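Local coordinates for protein probable uracil-DNA glycosylase (Acanthamoeba polyphaga mimivirus, PDB 5X55) that belongs to the uracil-DNA glycosylase superfamily, with a chain folded around a central four-stranded parallel sheet flanked by helices, at residues F138-V141 with E142-Y146; E116-D120 with C121-L125; T145-P148 with Q149-K153. All coordinates share one frame; numbering follows the deposited sequence.

Contact 1: residues F138-V141 with E142-Y146; sequences FKYV and ESKTY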
loop_
_atom_site.group_PDB
_atom_site.type_symbol
_atom_site.label_atom_id
_atom_site.label_comp_id
_atom_site.label_asym_id
_atom_site.label_seq_id
_atom_site.Cartn_x
_atom_site.Cartn_y
_atom_site.Cartn_z
ATOM N N PHE A 138 6.660 15.369 4.760
ATOM C CA PHE A 138 7.803 15.273 3.871
ATOM C C PHE A 138 8.934 16.176 4.347
ATOM O O PHE A 138 10.109 15.798 4.258
ATOM C CB PHE A 138 7.384 15.589 2.434
ATOM C CG PHE A 138 8.106 14.765 1.430
ATOM C CD1 PHE A 138 9.368 15.130 0.993
ATOM C CD2 PHE A 138 7.554 13.587 0.966
ATOM C CE1 PHE A 138 10.051 14.348 0.084
ATOM C CE2 PHE A 138 8.219 12.802 0.063
ATOM C CZ PHE A 138 9.472 13.177 -0.379
ATOM N N LYS A 139 8.596 17.326 4.938
ATOM C CA LYS A 139 9.639 18.195 5.473
ATOM C C LYS A 139 10.382 17.505 6.612
ATOM O O LYS A 139 11.601 17.654 6.752
ATOM C CB LYS A 139 9.022 19.521 5.927
ATOM C CG LYS A 139 9.969 20.456 6.665
ATOM C CD LYS A 139 9.241 21.729 7.100
ATOM C CE LYS A 139 10.097 22.599 8.015
ATOM N NZ LYS A 139 9.287 23.681 8.653
ATOM N N TYR A 140 9.672 16.699 7.405
ATOM C CA TYR A 140 10.346 15.946 8.459
ATOM C C TYR A 140 11.255 14.873 7.873
ATOM O O TYR A 140 12.334 14.597 8.415
ATOM C CB TYR A 140 9.321 15.320 9.407
ATOM C CG TYR A 140 9.930 14.328 10.384
ATOM C CD1 TYR A 140 10.613 14.764 11.522
ATOM C CD2 TYR A 140 9.809 12.954 10.177
ATOM C CE1 TYR A 140 11.171 13.856 12.426
ATOM C CE2 TYR A 140 10.368 12.036 11.076
ATOM C CZ TYR A 140 11.046 12.497 12.197
ATOM O OH TYR A 140 11.603 11.589 13.082
ATOM N N VAL A 141 10.853 14.269 6.756
ATOM C CA VAL A 141 11.617 13.137 6.252
ATOM C C VAL A 141 12.896 13.602 5.563
ATOM O O VAL A 141 13.946 12.958 5.698
ATOM C CB VAL A 141 10.725 12.278 5.340
ATOM C CG1 VAL A 141 11.546 11.499 4.370
ATOM C CG2 VAL A 141 9.922 11.324 6.193
ATOM N N GLU A 142 12.844 14.733 4.838
ATOM C CA GLU A 142 14.044 15.208 4.149
ATOM C C GLU A 142 15.119 15.667 5.119
ATOM O O GLU A 142 16.286 15.734 4.730
ATOM C CB GLU A 142 13.741 16.375 3.204
ATOM C CG GLU A 142 12.510 16.306 2.361
ATOM C CD GLU A 142 12.083 17.700 1.885
ATOM O OE1 GLU A 142 12.707 18.681 2.334
ATOM O OE2 GLU A 142 11.124 17.813 1.100
ATOM N N SER A 143 14.759 15.998 6.359
ATOM C CA SER A 143 15.754 16.403 7.339
ATOM C C SER A 143 16.535 15.231 7.919
ATOM O O SER A 143 17.523 15.467 8.623
ATOM C CB SER A 143 15.086 17.167 8.478
ATOM O OG SER A 143 14.480 16.255 9.383
ATOM N N LYS A 144 16.117 13.990 7.657
ATOM C CA LYS A 144 16.800 12.806 8.174
ATOM C C LYS A 144 18.027 12.488 7.330
ATOM O O LYS A 144 18.085 12.814 6.145
ATOM C CB LYS A 144 15.862 11.598 8.177
ATOM C CG LYS A 144 14.548 11.827 8.892
ATOM C CD LYS A 144 14.738 11.896 10.390
ATOM C CE LYS A 144 13.839 10.868 11.088
ATOM N NZ LYS A 144 14.158 9.452 10.704
ATOM N N THR A 145 19.008 11.817 7.938
ATOM C CA THR A 145 20.234 11.557 7.187
ATOM C C THR A 145 20.041 10.469 6.135
ATOM O O THR A 145 20.746 10.476 5.123
ATOM C CB THR A 145 21.393 11.201 8.127
ATOM O OG1 THR A 145 21.156 9.933 8.754
ATOM C CG2 THR A 145 21.567 12.276 9.198
ATOM N N TYR A 146 19.085 9.549 6.322
ATOM C CA TYR A 146 18.886 8.520 5.304
ATOM C C TYR A 146 18.316 9.082 3.991
ATOM O O TYR A 146 18.507 8.471 2.935
ATOM C CB TYR A 146 17.982 7.390 5.847
ATOM C CG TYR A 146 16.510 7.768 5.999
ATOM C CD1 TYR A 146 15.675 7.871 4.884
ATOM C CD2 TYR A 146 15.965 8.036 7.246
ATOM C CE1 TYR A 146 14.342 8.238 5.006
ATOM C CE2 TYR A 146 14.626 8.397 7.380
ATOM C CZ TYR A 146 13.823 8.489 6.246
ATOM O OH TYR A 146 12.508 8.852 6.359
#
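Tyr140 has CG opposite its own backbone N (chi1 170°), which sends its ring off the last turn of helix 135-142, and Lys144 doubles back at chi2, chi3 and chi4 until its CE lies 3.1 Å from Tyr140 OH. The methylene meets the phenol obliquely. CE makes the touch, while Lys144 NZ forms a salt bridge with Asp278 of helix 273-286, whose carboxylate also accepts a hydrogen bond from Tyr146. That same Tyr146 OH rests against both methyls of Val141, at 3.4 Å from CG1 and 3.6 Å from CG2. The arrangement illustrates how a helix ends while its carbonyls stay occupied. Phe138 O still receives a regular helical bond, 3.0 Å from Glu142 N. Further on, Tyr140 O is met by the hydroxyl of Ser143, with OG 2.9 Å away, and only weakly by the backbone N of the same serine. Val141 O takes Lys144 N at 3.1 Å, the donor standing well above the carbonyl plane, as the chain turns out of the helix. On another flank, Glu142 extends beyond CG and brings its carboxylate to the edge of the Phe138 ring, where OE2 is 3.2 Å from CD1. The carboxylate is turned 73° from the ring plane; lying at the edge, it probably feels the slightly positive C-H rim of the phenylalanine.

Contact 2: residues E116-D120 with C121-L125; sequences ECFPD and CKVNL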
loop_
_atom_site.group_PDB
_atom_site.type_symbol
_atom_site.label_atom_id
_atom_site.label_comp_id
_atom_site.label_asym_id
_atom_site.label_seq_id
_atom_site.Cartn_x
_atom_site.Cartn_y
_atom_site.Cartn_z
ATOM N N GLU A 116 12.017 9.031 -18.263
ATOM C CA GLU A 116 11.378 10.159 -18.939
ATOM C C GLU A 116 11.179 11.353 -18.003
ATOM O O GLU A 116 11.430 12.496 -18.410
ATOM C CB GLU A 116 10.053 9.710 -19.559
ATOM C CG GLU A 116 10.220 8.437 -20.387
ATOM C CD GLU A 116 8.967 8.017 -21.148
ATOM O OE1 GLU A 116 9.088 7.599 -22.319
ATOM O OE2 GLU A 116 7.862 8.094 -20.580
ATOM N N CYS A 117 10.747 11.116 -16.747
ATOM C CA CYS A 117 10.585 12.202 -15.771
ATOM C C CYS A 117 11.913 12.788 -15.332
ATOM O O CYS A 117 11.965 13.952 -14.922
ATOM C CB CYS A 117 9.859 11.728 -14.505
ATOM S SG CYS A 117 8.199 11.159 -14.765
ATOM N N PHE A 118 12.972 11.992 -15.329
ATOM C CA PHE A 118 14.284 12.439 -14.871
ATOM C C PHE A 118 15.316 12.036 -15.911
ATOM O O PHE A 118 16.107 11.115 -15.688
ATOM C CB PHE A 118 14.643 11.861 -13.501
ATOM C CG PHE A 118 13.614 12.125 -12.429
ATOM C CD1 PHE A 118 13.485 13.386 -11.868
ATOM C CD2 PHE A 118 12.790 11.101 -11.971
ATOM C CE1 PHE A 118 12.550 13.630 -10.878
ATOM C CE2 PHE A 118 11.858 11.331 -10.980
ATOM C CZ PHE A 118 11.736 12.602 -10.429
ATOM N N PRO A 119 15.347 12.729 -17.057
ATOM C CA PRO A 119 16.254 12.318 -18.139
ATOM C C PRO A 119 17.702 12.223 -17.703
ATOM O O PRO A 119 18.448 11.387 -18.229
ATOM C CB PRO A 119 16.061 13.413 -19.200
ATOM C CG PRO A 119 14.775 14.057 -18.874
ATOM C CD PRO A 119 14.609 13.959 -17.387
ATOM N N ASP A 120 18.114 13.042 -16.736
ATOM C CA ASP A 120 19.488 13.091 -16.265
ATOM C C ASP A 120 19.641 12.482 -14.875
ATOM O O ASP A 120 20.619 12.765 -14.176
ATOM C CB ASP A 120 19.985 14.537 -16.305
ATOM C CG ASP A 120 19.881 15.150 -17.710
ATOM O OD1 ASP A 120 20.441 14.565 -18.670
ATOM O OD2 ASP A 120 19.209 16.192 -17.865
ATOM N N CYS A 121 18.675 11.652 -14.467
ATOM C CA CYS A 121 18.731 10.857 -13.239
ATOM C C CYS A 121 18.754 11.725 -11.989
ATOM O O CYS A 121 19.265 11.321 -10.951
ATOM C CB CYS A 121 19.920 9.897 -13.261
ATOM S SG CYS A 121 19.949 8.954 -14.811
ATOM N N LYS A 122 18.159 12.910 -12.066
ATOM C CA LYS A 122 18.124 13.849 -10.944
ATOM C C LYS A 122 16.882 13.602 -10.081
ATOM O O LYS A 122 15.985 14.446 -9.982
ATOM C CB LYS A 122 18.151 15.274 -11.487
ATOM C CG LYS A 122 17.077 15.418 -12.556
ATOM C CD LYS A 122 17.388 16.337 -13.700
ATOM C CE LYS A 122 16.529 15.851 -14.830
ATOM N NZ LYS A 122 16.643 14.390 -14.756
ATOM N N VAL A 123 16.837 12.417 -9.451
ATOM C CA VAL A 123 15.625 11.983 -8.745
ATOM C C VAL A 123 15.257 12.980 -7.660
ATOM O O VAL A 123 16.083 13.364 -6.824
ATOM C CB VAL A 123 15.792 10.574 -8.152
ATOM C CG1 VAL A 123 14.667 10.294 -7.136
ATOM C CG2 VAL A 123 15.746 9.548 -9.245
ATOM N N ASN A 124 14.001 13.404 -7.671
ATOM C CA ASN A 124 13.504 14.413 -6.744
ATOM C C ASN A 124 12.129 13.939 -6.285
ATOM O O ASN A 124 11.111 14.253 -6.909
ATOM C CB ASN A 124 13.456 15.767 -7.431
ATOM C CG ASN A 124 13.107 16.890 -6.497
ATOM O OD1 ASN A 124 12.477 16.686 -5.459
ATOM N ND2 ASN A 124 13.474 18.103 -6.882
ATOM N N LEU A 125 12.104 13.202 -5.176
ATOM C CA LEU A 125 10.862 12.574 -4.718
ATOM C C LEU A 125 9.801 13.599 -4.323
ATOM O O LEU A 125 8.601 13.340 -4.511
ATOM C CB LEU A 125 11.145 11.639 -3.541
ATOM C CG LEU A 125 12.002 10.399 -3.803
ATOM C CD1 LEU A 125 12.278 9.603 -2.506
ATOM C CD2 LEU A 125 11.368 9.514 -4.839
#
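Phe118 lays one face of its ring against the backbone of Val123, whose CA stands 4.0 Å from the ring centroid and only 9° off the normal, a well-centred CH-pi contact. The carbonyl of Lys122 approaches the same ring obliquely, its O 3.3 Å from Phe118 CD1, and the valine methyl CG2 packs on CD2. Cys117 CB covers the opposite face, nearer the rim, which leaves the ring held between the helix end and the returning chain. Behind this lies a type I beta turn from Phe118 to Cys121, closed by Cys121 N to Phe118 O at 2.9 Å. Cys121 then takes up left-handed backbone angles, and Lys122 sits at the centre of an inverse gamma turn, where the bond from Val123 N to Cys121 O is weak. The exposed lysine chain curls back over the beta turn, but its NZ is modelled implausibly close to the turn backbone, so the position of this end is uncertain. The whole reversal follows helix 114-117 and lies along helix 146-159: Ser155 bonds to Cys121 O, Leu158 and Glu159 touch the Cys121 side chain, and Leu125 packs on Leu150 and Leu154.

Contact 3: residues T145-P148 with Q149-K153; sequences TYFP and QLESK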
loop_
_atom_site.group_PDB
_atom_site.type_symbol
_atom_site.label_atom_id
_atom_site.label_comp_id
_atom_site.label_asym_id
_atom_site.label_seq_id
_atom_site.Cartn_x
_atom_site.Cartn_y
_atom_site.Cartn_z
ATOM N N THR A 145 19.008 11.817 7.938
ATOM C CA THR A 145 20.234 11.557 7.187
ATOM C C THR A 145 20.041 10.469 6.135
ATOM O O THR A 145 20.746 10.476 5.123
ATOM C CB THR A 145 21.393 11.201 8.127
ATOM O OG1 THR A 145 21.156 9.933 8.754
ATOM C CG2 THR A 145 21.567 12.276 9.198
ATOM N N TYR A 146 19.085 9.549 6.322
ATOM C CA TYR A 146 18.886 8.520 5.304
ATOM C C TYR A 146 18.316 9.082 3.991
ATOM O O TYR A 146 18.507 8.471 2.935
ATOM C CB TYR A 146 17.982 7.390 5.847
ATOM C CG TYR A 146 16.510 7.768 5.999
ATOM C CD1 TYR A 146 15.675 7.871 4.884
ATOM C CD2 TYR A 146 15.965 8.036 7.246
ATOM C CE1 TYR A 146 14.342 8.238 5.006
ATOM C CE2 TYR A 146 14.626 8.397 7.380
ATOM C CZ TYR A 146 13.823 8.489 6.246
ATOM O OH TYR A 146 12.508 8.852 6.359
ATOM N N PHE A 147 17.631 10.228 4.021
ATOM C CA PHE A 147 16.871 10.641 2.838
ATOM C C PHE A 147 17.739 10.944 1.617
ATOM O O PHE A 147 17.390 10.491 0.507
ATOM C CB PHE A 147 15.971 11.825 3.184
ATOM C CG PHE A 147 15.048 12.204 2.079
ATOM C CD1 PHE A 147 13.839 11.559 1.926
ATOM C CD2 PHE A 147 15.394 13.192 1.179
ATOM C CE1 PHE A 147 12.983 11.901 0.912
ATOM C CE2 PHE A 147 14.549 13.529 0.161
ATOM C CZ PHE A 147 13.342 12.885 0.025
ATOM N N PRO A 148 18.839 11.703 1.719
ATOM C CA PRO A 148 19.738 11.799 0.556
ATOM C C PRO A 148 20.246 10.452 0.102
ATOM O O PRO A 148 20.421 10.254 -1.103
ATOM C CB PRO A 148 20.876 12.701 1.052
ATOM C CG PRO A 148 20.243 13.540 2.097
ATOM C CD PRO A 148 19.268 12.611 2.802
ATOM N N GLN A 149 20.470 9.505 1.019
ATOM C CA GLN A 149 20.869 8.169 0.584
ATOM C C GLN A 149 19.788 7.533 -0.281
ATOM O O GLN A 149 20.091 6.904 -1.302
ATOM C CB GLN A 149 21.186 7.283 1.785
ATOM C CG GLN A 149 22.506 7.616 2.468
ATOM C CD GLN A 149 22.584 7.084 3.898
ATOM O OE1 GLN A 149 22.009 6.039 4.226
ATOM N NE2 GLN A 149 23.299 7.806 4.755
ATOM N N LEU A 150 18.519 7.690 0.111
ATOM C CA LEU A 150 17.423 7.127 -0.673
ATOM C C LEU A 150 17.395 7.722 -2.080
ATOM O O LEU A 150 17.372 6.995 -3.091
ATOM C CB LEU A 150 16.111 7.372 0.071
ATOM C CG LEU A 150 14.797 7.129 -0.667
ATOM C CD1 LEU A 150 14.687 5.682 -1.024
ATOM C CD2 LEU A 150 13.606 7.577 0.193
ATOM N N GLU A 151 17.445 9.052 -2.174
ATOM C CA GLU A 151 17.443 9.646 -3.513
ATOM C C GLU A 151 18.699 9.277 -4.301
ATOM O O GLU A 151 18.643 9.154 -5.535
ATOM C CB GLU A 151 17.263 11.157 -3.410
ATOM C CG GLU A 151 15.814 11.549 -3.083
ATOM C CD GLU A 151 15.573 13.046 -3.206
ATOM O OE1 GLU A 151 16.586 13.775 -3.305
ATOM O OE2 GLU A 151 14.390 13.496 -3.218
ATOM N N SER A 152 19.820 9.032 -3.603
ATOM C CA SER A 152 21.045 8.575 -4.260
ATOM C C SER A 152 20.872 7.189 -4.849
ATOM O O SER A 152 21.280 6.938 -5.986
ATOM C CB SER A 152 22.224 8.573 -3.276
ATOM O OG SER A 152 22.788 9.862 -3.162
ATOM N N LYS A 153 20.297 6.260 -4.077
ATOM C CA LYS A 153 20.116 4.903 -4.582
ATOM C C LYS A 153 19.157 4.880 -5.765
ATOM O O LYS A 153 19.424 4.201 -6.767
ATOM C CB LYS A 153 19.623 3.983 -3.473
ATOM C CG LYS A 153 20.514 3.977 -2.262
ATOM C CD LYS A 153 20.163 2.844 -1.327
ATOM C CE LYS A 153 20.460 3.228 0.115
ATOM N NZ LYS A 153 19.658 2.386 1.051
#
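Phe147 overlaps the carboxylate end of Glu151, one helical turn further along, with Glu151 OE2 3.4 Å from ring atom CE2 and almost as near to CZ. The two flat groups meet obliquely, their planes 51° apart. Phe147 carries its ring opposite the backbone N (chi1 -173°), while Glu151 stretches out beyond CG, and together these settings bring the acid alongside the far end of the ring. Leu125 N, in the loop between helices 114-117 and 135-142, has a stronger claim on the carboxylate than the aromatic C-H groups, for it hydrogen-bonds to OE2; the phenylalanine therefore flanks an acid that is already tied down. Another part of the same ring is touched by Leu150, whose methyl CD2 comes within 4.3 Å of Phe147 CD1, again at an oblique approach. The buried leucine also packs on Leu125 and Trp272.

Around these side chains the backbone bonds follow the regular spacing of four residues. Leu150 N meets Tyr146 O at 2.9 Å, and Glu151 N meets Phe147 O at 3.0 Å. Pro148 O is gripped twice by one residue: Ser152 N binds it at 2.8 Å, and the serine OG adds a weak bond at 3.2 Å. On the more exposed side Gln149 folds its CB against Tyr146 O. Pro148 lacks an N-H to give, a lack that costs little so early in a helix, where the amides of the first turn have no helical carbonyl before them. Such i to i+4 bonds with a proline in the first turn are typical of the start of an alpha-helix; here one side of helix 146-159 is buried, through Phe147 and Leu150, and the other, with Pro148, Gln149 and Ser152, is exposed.

Contacts 2, 1 and 3 follow one another along the chain, and contacts 1 and 3 share Thr145 and Tyr146. Their centres are about 9 Å apart, and helices 135-142 and 146-159 meet through Phe147, whose CD1 lies 3.4 Å from Val141 CG1 and whose CZ lies 3.6 Å from Phe138 CE1. Contact 2 sits farther off, its centre about 14 Å from that of contact 3 and about 19 Å from that of contact 1. Leu125 nevertheless bridges to both: its CB packs 3.9 Å from Phe138 CZ, and its CD1 lies 3.6 Å from Leu150 CD2. All three centres lie over 20 Å from the centre of the chain, in its outer part.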